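Long-range contacts in diaminopimelate decarboxylase (Methanocaldococcus jannaschii, PDB 1TWI), which catalyses the pyridoxal-phosphate-dependent decarboxylation of meso-diaminopimelate to L-lysine, the last step of lysine biosynthesis: residues K69-L74 against Y387-A392; I76-A81 against K99-P104; A299-G304 against A380-G385; R398-M403 against L413-E418. All coordinates share one frame; numbering follows the deposited sequence.

Contact 1 joins the pyridoxal-binding barrel to the beta domain; contact 2 lies within the barrel domain, contacts 3 and 4 within the beta domain, and contacts 1, 2 and 4 also touch the second subunit. From the N terminus, segment 69-74 follows strand 62-67 and meets 387-392 more than 300 residues later, so contact 1 closes a loop holding most of the chain. Nested inside it are contact 2, a short link between helices 74-82 and 92-100, and contact 3, which pairs strands 300-311 and 378-382. Contact 4 follows in series, on the hairpin 402-407/410-415. Asn71 and Asn73 of contact 1 reach Gly385 and Ile414 of contacts 3 and 4; Ile76 of contact 2 packs on Ile414.

Contact 1 of 4, residues K69-L74 against Y387-A392; sequences KANANL and YGISMA. With PLP (pyridoxal-5'-phosphate), chain E.
The ring of Tyr387 lies with one face against Ala70, whose CA sits 4.1 Å from the ring centroid, displaced toward the rim, as a CH-pi contact. This is the cofactor pocket of a fold-type III decarboxylase, where the loop after barrel strand 62-67 meets a loop of the beta domain. With CG anti to the carbonyl carbon (chi1 -52°), the tyrosine ring runs side by side with Lys69, and Tyr387 OH donates to phosphate oxygen O2P of the pyridoxal phosphate at 2.6 Å, in the plane of the ring. Lys69 is the residue that carries the cofactor, but no bond joins them here: its chain bends at chi2 and chi3, CD approaches the aldehyde oxygen O4A of the pyridoxal phosphate to 3.1 Å, and NZ forms a salt bridge with Asp88. Tyr395 of the second subunit packs on Tyr387 and Met391.

Behind the ring the backbones are joined directly. Tyr387 N reaches a lone pair of Ala70 O at 2.9 Å, and the same oxygen accepts from water 1, which in turn takes the N-H groups of Gly388 and Ser390. Asn71 offers OD1 to Asn73 N in an Asx turn and ND2 to Gly385 O, while Ile389 CG2 rests against its amide. Ser390 OG, for its part, donates in the carbonyl plane to Lys69 O, 3.1 Å away.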
loop_
_atom_site.group_PDB
_atom_site.type_symbol
_atom_site.label_atom_id
_atom_site.label_comp_id
_atom_site.label_asym_id
_atom_site.label_seq_id
_atom_site.Cartn_x
_atom_site.Cartn_y
_atom_site.Cartn_z
ATOM N N LYS A 69 -3.976 10.583 -10.009
ATOM C CA LYS A 69 -3.545 9.424 -9.208
ATOM C C LYS A 69 -2.319 9.772 -8.380
ATOM O O LYS A 69 -2.049 9.108 -7.383
ATOM C CB LYS A 69 -3.272 8.196 -10.074
ATOM C CG LYS A 69 -2.032 8.256 -10.977
ATOM C CD LYS A 69 -2.370 7.657 -12.380
ATOM C CE LYS A 69 -2.895 8.821 -13.279
ATOM N NZ LYS A 69 -3.431 8.487 -14.586
ATOM N N ALA A 70 -1.579 10.808 -8.794
ATOM C CA ALA A 70 -0.375 11.224 -8.044
ATOM C C ALA A 70 -0.653 11.909 -6.699
ATOM O O ALA A 70 0.132 11.781 -5.746
ATOM C CB ALA A 70 0.508 12.130 -8.917
ATOM N N ASN A 71 -1.798 12.569 -6.595
ATOM C CA ASN A 71 -2.170 13.295 -5.362
ATOM C C ASN A 71 -3.489 13.998 -5.703
ATOM O O ASN A 71 -3.497 14.946 -6.515
ATOM C CB ASN A 71 -1.126 14.374 -5.038
ATOM C CG ASN A 71 -1.288 14.925 -3.599
ATOM O OD1 ASN A 71 -2.410 15.076 -3.116
ATOM N ND2 ASN A 71 -0.187 15.236 -2.939
ATOM N N ALA A 72 -4.592 13.530 -5.130
ATOM C CA ALA A 72 -5.905 14.134 -5.381
ATOM C C ALA A 72 -6.472 14.833 -4.141
ATOM O O ALA A 72 -7.695 14.951 -4.001
ATOM C CB ALA A 72 -6.927 13.069 -5.906
ATOM N N ASN A 73 -5.595 15.297 -3.249
ATOM C CA ASN A 73 -6.048 16.029 -2.074
ATOM C C ASN A 73 -6.828 17.271 -2.605
ATOM O O ASN A 73 -6.355 17.991 -3.521
ATOM C CB ASN A 73 -4.859 16.442 -1.181
ATOM C CG ASN A 73 -5.265 17.491 -0.154
ATOM O OD1 ASN A 73 -5.362 18.677 -0.476
ATOM N ND2 ASN A 73 -5.548 17.057 1.069
ATOM N N LEU A 74 -8.010 17.545 -2.028
ATOM C CA LEU A 74 -8.869 18.601 -2.567
ATOM C C LEU A 74 -8.238 19.978 -2.638
ATOM O O LEU A 74 -8.523 20.752 -3.558
ATOM C CB LEU A 74 -10.226 18.678 -1.787
ATOM C CG LEU A 74 -11.379 19.502 -2.418
ATOM C CD1 LEU A 74 -11.700 18.944 -3.822
ATOM C CD2 LEU A 74 -12.672 19.388 -1.501
ATOM N N TYR A 387 2.453 10.069 -5.168
ATOM C CA TYR A 387 2.389 8.668 -4.728
ATOM C C TYR A 387 2.878 8.626 -3.308
ATOM O O TYR A 387 3.633 7.747 -2.927
ATOM C CB TYR A 387 3.256 7.797 -5.623
ATOM C CG TYR A 387 2.885 8.042 -7.089
ATOM C CD1 TYR A 387 1.672 7.608 -7.593
ATOM C CD2 TYR A 387 3.709 8.793 -7.912
ATOM C CE1 TYR A 387 1.270 7.927 -8.928
ATOM C CE2 TYR A 387 3.357 9.127 -9.226
ATOM C CZ TYR A 387 2.128 8.693 -9.737
ATOM O OH TYR A 387 1.777 9.023 -11.029
ATOM N N GLY A 388 2.485 9.649 -2.566
ATOM C CA GLY A 388 2.807 9.712 -1.154
ATOM C C GLY A 388 1.495 9.556 -0.412
ATOM O O GLY A 388 1.081 8.435 -0.063
ATOM N N ILE A 389 0.792 10.660 -0.168
ATOM C CA ILE A 389 -0.485 10.524 0.528
ATOM C C ILE A 389 -1.422 9.701 -0.376
ATOM O O ILE A 389 -2.282 8.978 0.125
ATOM C CB ILE A 389 -1.085 11.925 0.873
ATOM C CG1 ILE A 389 -2.254 11.784 1.881
ATOM C CG2 ILE A 389 -1.633 12.625 -0.413
ATOM C CD1 ILE A 389 -1.785 11.403 3.340
ATOM N N SER A 390 -1.264 9.763 -1.693
ATOM C CA SER A 390 -2.222 9.019 -2.545
ATOM C C SER A 390 -2.152 7.495 -2.355
ATOM O O SER A 390 -3.100 6.805 -2.700
ATOM C CB SER A 390 -2.059 9.368 -4.032
ATOM O OG SER A 390 -0.840 8.850 -4.569
ATOM N N MET A 391 -1.059 6.971 -1.794
ATOM C CA MET A 391 -0.996 5.518 -1.557
ATOM C C MET A 391 -0.948 5.246 -0.058
ATOM O O MET A 391 -0.743 4.099 0.344
ATOM C CB MET A 391 0.250 4.895 -2.239
ATOM C CG MET A 391 0.282 5.120 -3.777
ATOM S SD MET A 391 1.581 4.243 -4.726
ATOM C CE MET A 391 0.999 2.612 -4.681
ATOM N N ALA A 392 -1.129 6.265 0.780
ATOM C CA ALA A 392 -1.047 6.046 2.242
ATOM C C ALA A 392 -2.143 5.074 2.704
ATOM O O ALA A 392 -3.193 4.969 2.050
ATOM C CB ALA A 392 -1.202 7.399 2.982
HETATM N N1 PLP E . -1.204 9.009 -17.602
HETATM C C2 PLP E . -1.493 7.683 -17.332
HETATM C C2A PLP E . -2.428 6.963 -18.334
HETATM C C3 PLP E . -0.948 7.124 -16.179
HETATM O O3 PLP E . -1.254 5.822 -15.945
HETATM C C4 PLP E . -0.114 7.799 -15.327
HETATM C C4A PLP E . 0.446 7.069 -14.060
HETATM O O4A PLP E . -0.083 6.045 -13.765
HETATM C C5 PLP E . 0.190 9.153 -15.596
HETATM C C6 PLP E . -0.361 9.706 -16.741
HETATM C C5A PLP E . 1.095 10.061 -14.775
HETATM O O4P PLP E . 2.440 9.529 -14.656
HETATM P P PLP E . 3.598 10.357 -13.959
HETATM O O1P PLP E . 4.758 9.450 -14.034
HETATM O O2P PLP E . 3.140 10.575 -12.545
HETATM O O3P PLP E . 3.795 11.595 -14.709
HETATM O O HOH W 1 0.503 11.666 -3.067
#

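Contact 2 of 4, residues I76-A81 against K99-P104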
loop_
_atom_site.group_PDB
_atom_site.type_symbol
_atom_site.label_atom_id
_atom_site.label_comp_id
_atom_site.label_asym_id
_atom_site.label_seq_id
_atom_site.Cartn_x
_atom_site.Cartn_y
_atom_site.Cartn_z
ATOM N N ILE A 76 -5.015 20.561 -3.148
ATOM C CA ILE A 76 -4.006 20.490 -4.230
ATOM C C ILE A 76 -4.692 20.558 -5.598
ATOM O O ILE A 76 -4.227 21.262 -6.495
ATOM C CB ILE A 76 -3.147 19.176 -4.128
ATOM C CG1 ILE A 76 -2.363 19.155 -2.799
ATOM C CG2 ILE A 76 -2.187 19.053 -5.341
ATOM C CD1 ILE A 76 -1.547 20.449 -2.540
ATOM N N THR A 77 -5.794 19.808 -5.770
ATOM C CA THR A 77 -6.509 19.816 -7.035
ATOM C C THR A 77 -7.191 21.179 -7.261
ATOM O O THR A 77 -7.254 21.664 -8.398
ATOM C CB THR A 77 -7.549 18.629 -7.122
ATOM O OG1 THR A 77 -8.494 18.744 -6.060
ATOM C CG2 THR A 77 -6.831 17.276 -7.031
ATOM N N ARG A 78 -7.675 21.827 -6.201
ATOM C CA ARG A 78 -8.270 23.148 -6.413
ATOM C C ARG A 78 -7.189 24.144 -6.808
ATOM O O ARG A 78 -7.442 25.023 -7.632
ATOM C CB ARG A 78 -9.069 23.640 -5.165
ATOM C CG ARG A 78 -10.402 22.886 -5.060
ATOM C CD ARG A 78 -11.352 23.354 -3.970
ATOM N NE ARG A 78 -11.949 24.642 -4.312
ATOM C CZ ARG A 78 -13.022 24.850 -5.080
ATOM N NH1 ARG A 78 -13.722 23.865 -5.658
ATOM N NH2 ARG A 78 -13.403 26.102 -5.264
ATOM N N LEU A 79 -5.999 24.002 -6.217
ATOM C CA LEU A 79 -4.873 24.888 -6.569
ATOM C C LEU A 79 -4.602 24.710 -8.051
ATOM O O LEU A 79 -4.564 25.690 -8.829
ATOM C CB LEU A 79 -3.614 24.483 -5.784
ATOM C CG LEU A 79 -2.267 25.156 -6.223
ATOM C CD1 LEU A 79 -2.314 26.750 -6.137
ATOM C CD2 LEU A 79 -1.127 24.544 -5.379
ATOM N N LEU A 80 -4.374 23.444 -8.461
ATOM C CA LEU A 80 -4.091 23.175 -9.857
ATOM C C LEU A 80 -5.216 23.662 -10.796
ATOM O O LEU A 80 -4.916 24.263 -11.832
ATOM C CB LEU A 80 -3.706 21.671 -10.069
ATOM C CG LEU A 80 -2.263 21.455 -9.580
ATOM C CD1 LEU A 80 -1.999 19.965 -9.325
ATOM C CD2 LEU A 80 -1.302 22.032 -10.649
ATOM N N ALA A 81 -6.489 23.492 -10.406
ATOM C CA ALA A 81 -7.592 23.972 -11.250
ATOM C C ALA A 81 -7.488 25.524 -11.414
ATOM O O ALA A 81 -7.662 26.068 -12.525
ATOM C CB ALA A 81 -8.981 23.645 -10.602
ATOM N N LYS A 99 -14.395 17.558 -10.757
ATOM C CA LYS A 99 -15.565 18.429 -10.921
ATOM C C LYS A 99 -15.752 19.268 -9.666
ATOM O O LYS A 99 -16.027 20.448 -9.798
ATOM C CB LYS A 99 -16.840 17.629 -11.225
ATOM C CG LYS A 99 -16.832 16.880 -12.538
ATOM C CD LYS A 99 -16.731 17.818 -13.703
ATOM C CE LYS A 99 -18.121 18.439 -14.049
ATOM N NZ LYS A 99 -18.053 19.363 -15.229
ATOM N N LEU A 100 -15.608 18.693 -8.461
ATOM C CA LEU A 100 -15.736 19.521 -7.267
ATOM C C LEU A 100 -14.553 20.524 -7.185
ATOM O O LEU A 100 -14.605 21.499 -6.447
ATOM C CB LEU A 100 -15.769 18.683 -5.981
ATOM C CG LEU A 100 -17.122 17.931 -5.816
ATOM C CD1 LEU A 100 -17.179 17.298 -4.385
ATOM C CD2 LEU A 100 -18.317 18.913 -6.039
ATOM N N SER A 101 -13.506 20.309 -7.962
ATOM C CA SER A 101 -12.366 21.248 -7.880
ATOM C C SER A 101 -12.519 22.357 -8.930
ATOM O O SER A 101 -11.650 23.220 -9.057
ATOM C CB SER A 101 -11.063 20.496 -8.141
ATOM O OG SER A 101 -10.805 19.572 -7.087
ATOM N N ASN A 102 -13.604 22.277 -9.690
ATOM C CA ASN A 102 -13.924 23.219 -10.737
ATOM C C ASN A 102 -13.059 23.163 -12.001
ATOM O O ASN A 102 -12.892 24.195 -12.691
ATOM C CB ASN A 102 -13.903 24.659 -10.180
ATOM C CG ASN A 102 -14.988 25.518 -10.777
ATOM O OD1 ASN A 102 -16.107 25.048 -11.006
ATOM N ND2 ASN A 102 -14.683 26.797 -11.003
ATOM N N VAL A 103 -12.473 22.003 -12.274
ATOM C CA VAL A 103 -11.707 21.808 -13.514
ATOM C C VAL A 103 -12.753 21.790 -14.643
ATOM O O VAL A 103 -13.736 21.064 -14.581
ATOM C CB VAL A 103 -10.987 20.425 -13.559
ATOM C CG1 VAL A 103 -10.238 20.270 -14.884
ATOM C CG2 VAL A 103 -9.989 20.307 -12.390
ATOM N N PRO A 104 -12.589 22.634 -15.662
ATOM C CA PRO A 104 -13.522 22.689 -16.807
ATOM C C PRO A 104 -13.641 21.271 -17.468
ATOM O O PRO A 104 -12.635 20.561 -17.673
ATOM C CB PRO A 104 -12.826 23.666 -17.764
ATOM C CG PRO A 104 -11.940 24.526 -16.885
ATOM C CD PRO A 104 -11.505 23.626 -15.764
HETATM O O HOH W 2 -10.461 25.457 -7.701
#
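Thr77 and Ser101 meet through their hydroxyls, OG1 of Thr77 lying 2.7 Å from OG of Ser101 in a hydrogen bond. Beside them the Arg78 chain passes over Ser101, its CG 3.8 Å from Ser101 CA, and then bends at chi3 (72°); its NH1 makes a weak, strongly bent bond to Leu100 O at 2.6 Å. One turn further along helix 74-82, Ala81 CB presses against Ser101 O at 3.1 Å and touches Val103 CG2 at 3.9 Å. Water 2 bridges the backbones by donating to both Arg78 O and Ser101 O, and also lies over the centre of one face of the Arg78 guanidinium.

Outside this first shell, Ser101 OG is also bonded to Ile97 O and Thr77 OG1 to Leu74 O, so each hydroxyl is tied to its own helix. Tyr68 packs on Thr77, Ser101 and Val103. Asn102, with positive phi, ends helix 92-100 in a Schellman motif, and the chain turns there toward strand 108-110. Arg78 NE bonds to Leu433 O of the second subunit. The contact thus joins two successive helices of the layer around the barrel where one of them ends, and its chemistry implies that Ser101 O there is met by a water and Leu100 O only weakly by the guanidinium.

Contact 3 of 4, residues A299-G304 against A380-G385; sequences AGYLLG and AIFDVG
Tyr301 pushes the edge of its ring into the face of Phe382, with CE2 3.7 Å above that plane, over its centre. The ring planes stand at 79° and the centroids are 5.0 Å apart, a T-shaped pair. Both residues leave the backbone on the same side of the antiparallel sheet formed by strands 300-304 and 380-382. Further along this side, the CD2 methyl of Leu303 fits against Ala380 CB at 3.7 Å, a large residue met by a small one.

On the reverse side Leu302 and Ile381 run alongside each other, their methyls CD2 and CD1 in loose contact, above a hydrogen-bonded pair: Leu302 N donates to Ile381 O at 2.9 Å, and Ile381 N returns a bond to Leu302 O. Val384 supplies the next bump. Its CG2, set between the backbone N and the carbonyl carbon, leans over the Gly300 peptide to 3.2 Å from Gly300 O and also touches Leu302 CB at 3.9 Å. Gly300 leaves the hollow for this turn of chain: its CA lies 3.6 Å from Gly385 N, where a side chain would collide. Val384 N closes the turn with a nearly straight bond to Gly300 O, approaching from above the carbonyl plane.

Strand 32-36 bonds to the other edge of strand 300-311, and strand 339-341 flanks 378-382. Phe14 of strand 13-16 packs on Tyr301, Ala380 and Phe382, whereas Tyr33 and Met327 meet Leu302 and Val384 on the reverse side of this beta domain.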
loop_
_atom_site.group_PDB
_atom_site.type_symbol
_atom_site.label_atom_id
_atom_site.label_comp_id
_atom_site.label_asym_id
_atom_site.label_seq_id
_atom_site.Cartn_x
_atom_site.Cartn_y
_atom_site.Cartn_z
ATOM N N ALA A 299 7.255 19.126 -4.599
ATOM C CA ALA A 299 6.625 20.096 -3.714
ATOM C C ALA A 299 6.338 19.491 -2.314
ATOM O O ALA A 299 6.000 20.233 -1.374
ATOM C CB ALA A 299 5.272 20.595 -4.333
ATOM N N GLY A 300 6.477 18.182 -2.186
ATOM C CA GLY A 300 6.144 17.513 -0.910
ATOM C C GLY A 300 7.283 17.037 -0.042
ATOM O O GLY A 300 8.264 16.472 -0.551
ATOM N N TYR A 301 7.182 17.285 1.266
ATOM C CA TYR A 301 8.221 16.854 2.205
ATOM C C TYR A 301 7.489 16.158 3.324
ATOM O O TYR A 301 6.417 16.598 3.687
ATOM C CB TYR A 301 8.970 18.069 2.781
ATOM C CG TYR A 301 9.642 18.858 1.654
ATOM C CD1 TYR A 301 8.892 19.740 0.881
ATOM C CD2 TYR A 301 11.007 18.632 1.300
ATOM C CE1 TYR A 301 9.430 20.376 -0.219
ATOM C CE2 TYR A 301 11.587 19.293 0.180
ATOM C CZ TYR A 301 10.775 20.155 -0.568
ATOM O OH TYR A 301 11.234 20.776 -1.713
ATOM N N LEU A 302 8.062 15.072 3.851
ATOM C CA LEU A 302 7.444 14.375 4.972
ATOM C C LEU A 302 8.356 14.501 6.210
ATOM O O LEU A 302 9.522 14.051 6.181
ATOM C CB LEU A 302 7.232 12.892 4.634
ATOM C CG LEU A 302 6.651 11.989 5.747
ATOM C CD1 LEU A 302 5.281 12.509 6.235
ATOM C CD2 LEU A 302 6.547 10.590 5.200
ATOM N N LEU A 303 7.819 15.107 7.280
ATOM C CA LEU A 303 8.581 15.298 8.514
ATOM C C LEU A 303 8.228 14.206 9.501
ATOM O O LEU A 303 7.053 13.876 9.694
ATOM C CB LEU A 303 8.242 16.676 9.146
ATOM C CG LEU A 303 8.290 17.850 8.154
ATOM C CD1 LEU A 303 7.950 19.199 8.855
ATOM C CD2 LEU A 303 9.669 17.903 7.520
ATOM N N GLY A 304 9.254 13.620 10.093
ATOM C CA GLY A 304 9.064 12.553 11.055
ATOM C C GLY A 304 9.993 12.810 12.238
ATOM O O GLY A 304 11.175 13.097 12.055
ATOM N N ALA A 380 13.452 15.286 7.542
ATOM C CA ALA A 380 12.602 15.583 6.399
ATOM C C ALA A 380 12.950 14.591 5.263
ATOM O O ALA A 380 14.148 14.426 4.861
ATOM C CB ALA A 380 12.832 17.030 5.921
ATOM N N ILE A 381 11.920 13.949 4.726
ATOM C CA ILE A 381 12.112 13.015 3.620
ATOM C C ILE A 381 11.602 13.798 2.434
ATOM O O ILE A 381 10.418 14.191 2.361
ATOM C CB ILE A 381 11.255 11.739 3.849
ATOM C CG1 ILE A 381 11.724 11.041 5.149
ATOM C CG2 ILE A 381 11.414 10.747 2.636
ATOM C CD1 ILE A 381 10.566 10.066 5.763
ATOM N N PHE A 382 12.493 14.021 1.475
ATOM C CA PHE A 382 12.162 14.807 0.287
ATOM C C PHE A 382 11.359 14.121 -0.805
ATOM O O PHE A 382 11.381 12.913 -0.943
ATOM C CB PHE A 382 13.437 15.270 -0.431
ATOM C CG PHE A 382 14.126 16.459 0.211
ATOM C CD1 PHE A 382 14.181 16.583 1.608
ATOM C CD2 PHE A 382 14.774 17.395 -0.580
ATOM C CE1 PHE A 382 14.898 17.636 2.196
ATOM C CE2 PHE A 382 15.509 18.473 -0.014
ATOM C CZ PHE A 382 15.565 18.580 1.374
ATOM N N ASP A 383 10.679 14.955 -1.588
ATOM C CA ASP A 383 10.047 14.541 -2.826
ATOM C C ASP A 383 8.960 13.480 -2.622
ATOM O O ASP A 383 8.948 12.446 -3.278
ATOM C CB ASP A 383 11.170 14.025 -3.736
ATOM C CG ASP A 383 12.241 15.091 -3.998
ATOM O OD1 ASP A 383 11.848 16.249 -4.286
ATOM O OD2 ASP A 383 13.461 14.802 -3.916
ATOM N N VAL A 384 8.050 13.764 -1.713
ATOM C CA VAL A 384 6.970 12.826 -1.439
ATOM C C VAL A 384 5.622 13.416 -1.861
ATOM O O VAL A 384 4.560 12.968 -1.387
ATOM C CB VAL A 384 6.922 12.531 0.045
ATOM C CG1 VAL A 384 8.133 11.664 0.490
ATOM C CG2 VAL A 384 6.877 13.908 0.849
ATOM N N GLY A 385 5.634 14.464 -2.694
ATOM C CA GLY A 385 4.346 15.041 -3.123
ATOM C C GLY A 385 3.486 14.166 -4.047
ATOM O O GLY A 385 2.288 14.394 -4.194
#

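Contact 4 of 4, residues R398-M403 against L413-E418; sequences RGRPRM and LIRERE
Arg400 grips Glu418 side-on, NE to OE1 at 3.0 Å and NH2 to OE2 at 2.8 Å, in a salt bridge. Both oxygens lie close to the guanidinium plane, yet the carboxylate is turned 49° against it, and the nitrogens meet it from above its own plane; Arg400 N takes the anti lone pair of OE1 at 2.7 Å, giving that oxygen two donors. Arg415 NH2 lies over one face of the Arg400 guanidinium, 3.4 Å from NE, a proximity of like charges that the nearby carboxylate probably eases.

A second salt bridge joins Arg402 and Glu416, nearly coplanar at 25°. Arg402 NE meets OE1 of Glu416 at 2.6 Å; that oxygen also accepts from Arg417 N on its anti lone pair. Arg402 CD sits over the centre of the Arg417 guanidinium, and both arginines reach Phe28 O.

The tight part is apolar and backbone-bonded: Met403 CG packs on Arg415 CB at 3.6 Å, and its CB touches Ile414 CG1. The paired arginines and glutamates are looser, being partly exposed. Beyond the strands, at the Arg400-Arg415 end, the two segments part enough for water 3 to donate to Arg400 O and Glu416 O while accepting from Arg415 NE. Lys426 of the second subunit packs on Arg415 and Glu418. Met403 O receives both Ile414 N at 2.8 Å and Arg415 N, a classic beta bulge in the hairpin 402-407/410-415.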
loop_
_atom_site.group_PDB
_atom_site.type_symbol
_atom_site.label_atom_id
_atom_site.label_comp_id
_atom_site.label_asym_id
_atom_site.label_seq_id
_atom_site.Cartn_x
_atom_site.Cartn_y
_atom_site.Cartn_z
ATOM N N ARG A 398 -2.625 2.461 11.992
ATOM C CA ARG A 398 -2.032 3.783 12.199
ATOM C C ARG A 398 -2.843 4.754 11.342
ATOM O O ARG A 398 -3.111 4.466 10.161
ATOM C CB ARG A 398 -0.569 3.802 11.712
ATOM C CG ARG A 398 0.389 3.052 12.571
ATOM C CD ARG A 398 1.774 3.019 11.911
ATOM N NE ARG A 398 2.636 2.445 12.926
ATOM C CZ ARG A 398 3.511 3.144 13.638
ATOM N NH1 ARG A 398 3.648 4.460 13.383
ATOM N NH2 ARG A 398 4.149 2.543 14.659
ATOM N N GLY A 399 -3.264 5.872 11.929
ATOM C CA GLY A 399 -4.025 6.842 11.154
ATOM C C GLY A 399 -3.219 7.538 10.027
ATOM O O GLY A 399 -1.991 7.726 10.143
ATOM N N ARG A 400 -3.875 7.920 8.934
ATOM C CA ARG A 400 -3.125 8.610 7.879
ATOM C C ARG A 400 -2.782 9.952 8.483
ATOM O O ARG A 400 -3.550 10.530 9.271
ATOM C CB ARG A 400 -3.924 8.682 6.578
ATOM C CG ARG A 400 -3.837 7.285 5.869
ATOM C CD ARG A 400 -4.805 7.164 4.729
ATOM N NE ARG A 400 -6.190 7.139 5.212
ATOM C CZ ARG A 400 -7.246 7.113 4.397
ATOM N NH1 ARG A 400 -7.065 7.101 3.076
ATOM N NH2 ARG A 400 -8.481 7.130 4.884
ATOM N N PRO A 401 -1.613 10.483 8.119
ATOM C CA PRO A 401 -1.151 11.753 8.672
ATOM C C PRO A 401 -1.775 13.060 8.228
ATOM O O PRO A 401 -2.462 13.151 7.205
ATOM C CB PRO A 401 0.314 11.715 8.316
ATOM C CG PRO A 401 0.236 11.116 6.885
ATOM C CD PRO A 401 -0.771 10.059 6.967
ATOM N N ARG A 402 -1.492 14.088 9.016
ATOM C CA ARG A 402 -1.929 15.435 8.673
ATOM C C ARG A 402 -1.063 15.907 7.519
ATOM O O ARG A 402 0.016 15.371 7.323
ATOM C CB ARG A 402 -1.646 16.389 9.825
ATOM C CG ARG A 402 -2.822 16.610 10.734
ATOM C CD ARG A 402 -2.448 17.519 11.896
ATOM N NE ARG A 402 -3.646 18.068 12.512
ATOM C CZ ARG A 402 -3.614 18.985 13.474
ATOM N NH1 ARG A 402 -2.419 19.432 13.949
ATOM N NH2 ARG A 402 -4.767 19.512 13.906
ATOM N N MET A 403 -1.549 16.916 6.787
ATOM C CA MET A 403 -0.796 17.557 5.715
ATOM C C MET A 403 -1.102 19.053 5.781
ATOM O O MET A 403 -2.268 19.425 5.984
ATOM C CB MET A 403 -1.237 17.126 4.310
ATOM C CG MET A 403 -1.287 15.608 4.127
ATOM S SD MET A 403 -0.992 15.157 2.346
ATOM C CE MET A 403 -2.499 16.002 1.540
ATOM N N LEU A 413 -3.737 23.920 7.183
ATOM C CA LEU A 413 -3.957 22.480 7.325
ATOM C C LEU A 413 -4.807 22.069 6.110
ATOM O O LEU A 413 -5.899 22.595 5.886
ATOM C CB LEU A 413 -4.684 22.165 8.674
ATOM C CG LEU A 413 -4.881 20.661 9.011
ATOM C CD1 LEU A 413 -3.487 19.969 9.134
ATOM C CD2 LEU A 413 -5.662 20.499 10.340
ATOM N N ILE A 414 -4.318 21.148 5.288
ATOM C CA ILE A 414 -5.146 20.713 4.158
ATOM C C ILE A 414 -5.589 19.257 4.255
ATOM O O ILE A 414 -6.358 18.781 3.405
ATOM C CB ILE A 414 -4.471 20.933 2.775
ATOM C CG1 ILE A 414 -3.095 20.229 2.718
ATOM C CG2 ILE A 414 -4.281 22.482 2.570
ATOM C CD1 ILE A 414 -2.561 20.144 1.254
ATOM N N ARG A 415 -5.095 18.534 5.262
ATOM C CA ARG A 415 -5.611 17.182 5.486
ATOM C C ARG A 415 -5.550 16.968 6.977
ATOM O O ARG A 415 -4.516 17.183 7.592
ATOM C CB ARG A 415 -4.782 16.104 4.741
ATOM C CG ARG A 415 -5.428 14.700 4.900
ATOM C CD ARG A 415 -4.514 13.524 4.505
ATOM N NE ARG A 415 -5.123 12.306 5.025
ATOM C CZ ARG A 415 -5.943 11.532 4.333
ATOM N NH1 ARG A 415 -6.236 11.831 3.066
ATOM N NH2 ARG A 415 -6.503 10.480 4.916
ATOM N N GLU A 416 -6.654 16.557 7.598
ATOM C CA GLU A 416 -6.616 16.324 9.045
ATOM C C GLU A 416 -6.155 14.903 9.272
ATOM O O GLU A 416 -6.318 14.019 8.402
ATOM C CB GLU A 416 -8.015 16.541 9.643
ATOM C CG GLU A 416 -8.105 16.519 11.147
ATOM C CD GLU A 416 -7.088 17.392 11.867
ATOM O OE1 GLU A 416 -5.971 16.901 12.018
ATOM O OE2 GLU A 416 -7.405 18.538 12.278
ATOM N N ARG A 417 -5.579 14.633 10.435
ATOM C CA ARG A 417 -5.137 13.270 10.651
ATOM C C ARG A 417 -6.279 12.383 11.095
ATOM O O ARG A 417 -7.347 12.862 11.481
ATOM C CB ARG A 417 -4.027 13.195 11.713
ATOM C CG ARG A 417 -4.409 13.718 13.056
ATOM C CD ARG A 417 -3.248 13.343 14.045
ATOM N NE ARG A 417 -1.953 13.861 13.604
ATOM C CZ ARG A 417 -1.378 14.959 14.094
ATOM N NH1 ARG A 417 -2.006 15.664 15.065
ATOM N NH2 ARG A 417 -0.184 15.348 13.622
ATOM N N GLU A 418 -6.051 11.087 11.062
ATOM C CA GLU A 418 -7.077 10.157 11.523
ATOM C C GLU A 418 -6.808 9.768 13.000
ATOM O O GLU A 418 -5.648 9.506 13.375
ATOM C CB GLU A 418 -7.056 8.882 10.638
ATOM C CG GLU A 418 -7.724 9.135 9.270
ATOM C CD GLU A 418 -7.544 7.993 8.320
ATOM O OE1 GLU A 418 -6.418 7.484 8.214
ATOM O OE2 GLU A 418 -8.548 7.623 7.662
HETATM O O HOH W 3 -5.765 11.436 7.722
#